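Local coordinates for flavoredoxin (Methanosarcina acetivorans, PDB 3BNK), which binds flavin mononucleotide as its cofactor and serves in electron transport as a flavoprotein of the flavin reductase-like family, at the interface of chains A and B. Coordinates in Å, arbitrary orientation; residue numbers count along the deposited sequence, not the author numbering. Chains: chain A/B, Flavoredoxin.

The interface of chains A and B. Residues chain A 178, 180-184, 187; chain B 78, 81-82, 85.
The carboxylate of B:Asp81 is inserted into the turn that leads into the C-terminal 3-10 helix of chain A, where it receives three backbone N-H groups. Its CB lies against the backbone of A:Gly183, 3.8 Å from CA, and CG follows, anti to the backbone N (chi1 -159°), which carries the two oxygens into the turn. OD1 accepts from A:Leu180 N at 2.8 Å through its syn lone pair. OD2 is gripped twice: A:Lys181 N meets the syn lone pair at 2.9 Å, and A:Gly183 N the anti lone pair, in the straighter bond (162° at H). Bonds to both oxygens fix the rotation of the carboxylate, and its negative charge probably complements the N-terminal end of helix 182-186. An alanine here would probably leave the amides of A:Leu180, A:Lys181 and A:Gly183 without their acceptor and let the turn shift. Within chain A, the turn is also braced by A:Thr182 OG1, which donates to A:Ala178 O.

Apolar contacts flank this polar centre. A:Thr182 turns its methyl CG2 to the aliphatic chain of B:Lys78, which it crosses at about a right angle, in tight contact with CG at 3.4 Å. B:Leu85 wedges its two methyls between A:Leu180 and A:Lys184: CD2 approaches A:Leu180 CA at 3.6 Å, while CD1 faces the A:Gly183–A:Lys184 peptide. The A:Lys184 chain, bent at chi2 (-103°), brings CE back to 3.7 Å from B:Leu85 CD2. Farther along, A:Met187 CG touches the edge of the B:Tyr82 ring, in its plane, 3.5 Å from CE1.

The patch belongs to a two-fold symmetric interface and therefore recurs with the chains exchanged. Strand 168-178 of chain A reaches across to the partner, and the segment after it docks on helix 77-83 of chain B and the loop residue B:Leu85, an exchange of C-terminal tails that would tie the subunits together if this pair is the dimer in solution.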
# COMPACT_ATOMS: atom_id res chain seq x y z
N ALA A 178 -1.34 -15.54 -12.96
CA ALA A 178 -2.39 -14.63 -13.43
C ALA A 178 -3.40 -14.42 -12.31
O ALA A 178 -4.00 -15.38 -11.83
CB ALA A 178 -3.06 -15.21 -14.66
N LEU A 180 -6.94 -13.18 -10.65
CA LEU A 180 -8.33 -13.37 -11.09
C LEU A 180 -8.43 -14.45 -12.18
O LEU A 180 -9.25 -14.35 -13.10
CB LEU A 180 -8.95 -12.04 -11.56
CG LEU A 180 -9.05 -10.92 -10.50
CD1 LEU A 180 -9.22 -9.56 -11.15
CD2 LEU A 180 -10.16 -11.20 -9.48
N LYS A 181 -7.58 -15.48 -12.07
CA LYS A 181 -7.51 -16.55 -13.06
C LYS A 181 -6.97 -17.88 -12.49
O LYS A 181 -7.69 -18.89 -12.53
CB LYS A 181 -6.69 -16.12 -14.29
CG LYS A 181 -6.92 -16.99 -15.54
CD LYS A 181 -5.84 -16.82 -16.61
CE LYS A 181 -5.86 -15.43 -17.24
NZ LYS A 181 -5.11 -15.33 -18.53
N THR A 182 -5.75 -17.89 -11.96
CA THR A 182 -5.14 -19.13 -11.45
C THR A 182 -6.01 -19.84 -10.41
O THR A 182 -6.01 -21.07 -10.35
CB THR A 182 -3.71 -18.93 -10.87
OG1 THR A 182 -2.87 -18.33 -11.85
CG2 THR A 182 -3.09 -20.26 -10.46
N GLY A 183 -6.74 -19.07 -9.61
CA GLY A 183 -7.60 -19.62 -8.58
C GLY A 183 -8.88 -20.27 -9.08
O GLY A 183 -9.63 -20.84 -8.28
N LYS A 184 -9.13 -20.19 -10.39
CA LYS A 184 -10.32 -20.79 -11.02
C LYS A 184 -10.37 -22.32 -10.83
O LYS A 184 -11.44 -22.90 -10.80
CB LYS A 184 -10.43 -20.43 -12.51
CG LYS A 184 -10.62 -18.94 -12.82
CD LYS A 184 -12.07 -18.60 -13.19
CE LYS A 184 -12.36 -17.10 -13.03
NZ LYS A 184 -13.80 -16.83 -12.70
N MET A 187 -12.50 -23.94 -7.91
CA MET A 187 -13.96 -23.84 -8.03
C MET A 187 -14.59 -25.21 -8.36
O MET A 187 -14.45 -25.74 -9.47
CB MET A 187 -14.36 -22.78 -9.07
CG MET A 187 -13.97 -21.34 -8.67
SD MET A 187 -14.09 -20.06 -9.95
CE MET A 187 -15.83 -19.64 -9.87
N LYS B 78 -2.88 -19.95 -5.46
CA LYS B 78 -4.19 -20.42 -5.92
C LYS B 78 -5.34 -20.22 -4.92
O LYS B 78 -6.36 -19.64 -5.28
CB LYS B 78 -4.14 -21.89 -6.36
CG LYS B 78 -3.39 -22.09 -7.67
CD LYS B 78 -3.37 -23.55 -8.09
CE LYS B 78 -2.36 -23.79 -9.20
NZ LYS B 78 -1.66 -25.11 -8.97
N ASP B 81 -5.93 -16.46 -4.72
CA ASP B 81 -6.66 -15.95 -5.88
C ASP B 81 -8.14 -16.37 -5.86
O ASP B 81 -9.03 -15.57 -6.18
CB ASP B 81 -5.99 -16.44 -7.16
CG ASP B 81 -6.33 -15.59 -8.35
OD1 ASP B 81 -6.18 -14.35 -8.28
OD2 ASP B 81 -6.76 -16.18 -9.36
N TYR B 82 -8.38 -17.62 -5.46
CA TYR B 82 -9.71 -18.18 -5.28
C TYR B 82 -10.57 -17.34 -4.33
O TYR B 82 -11.77 -17.17 -4.56
CB TYR B 82 -9.62 -19.62 -4.78
CG TYR B 82 -10.97 -20.26 -4.49
CD1 TYR B 82 -11.87 -20.53 -5.53
CD2 TYR B 82 -11.35 -20.60 -3.18
CE1 TYR B 82 -13.10 -21.11 -5.29
CE2 TYR B 82 -12.60 -21.20 -2.92
CZ TYR B 82 -13.47 -21.44 -3.99
OH TYR B 82 -14.69 -22.02 -3.78
N LEU B 85 -11.99 -14.42 -6.12
CA LEU B 85 -12.82 -14.78 -7.27
C LEU B 85 -14.24 -15.13 -6.85
O LEU B 85 -15.18 -15.01 -7.63
CB LEU B 85 -12.21 -15.97 -8.02
CG LEU B 85 -11.06 -15.69 -9.00
CD1 LEU B 85 -10.45 -17.01 -9.50
CD2 LEU B 85 -11.53 -14.83 -10.17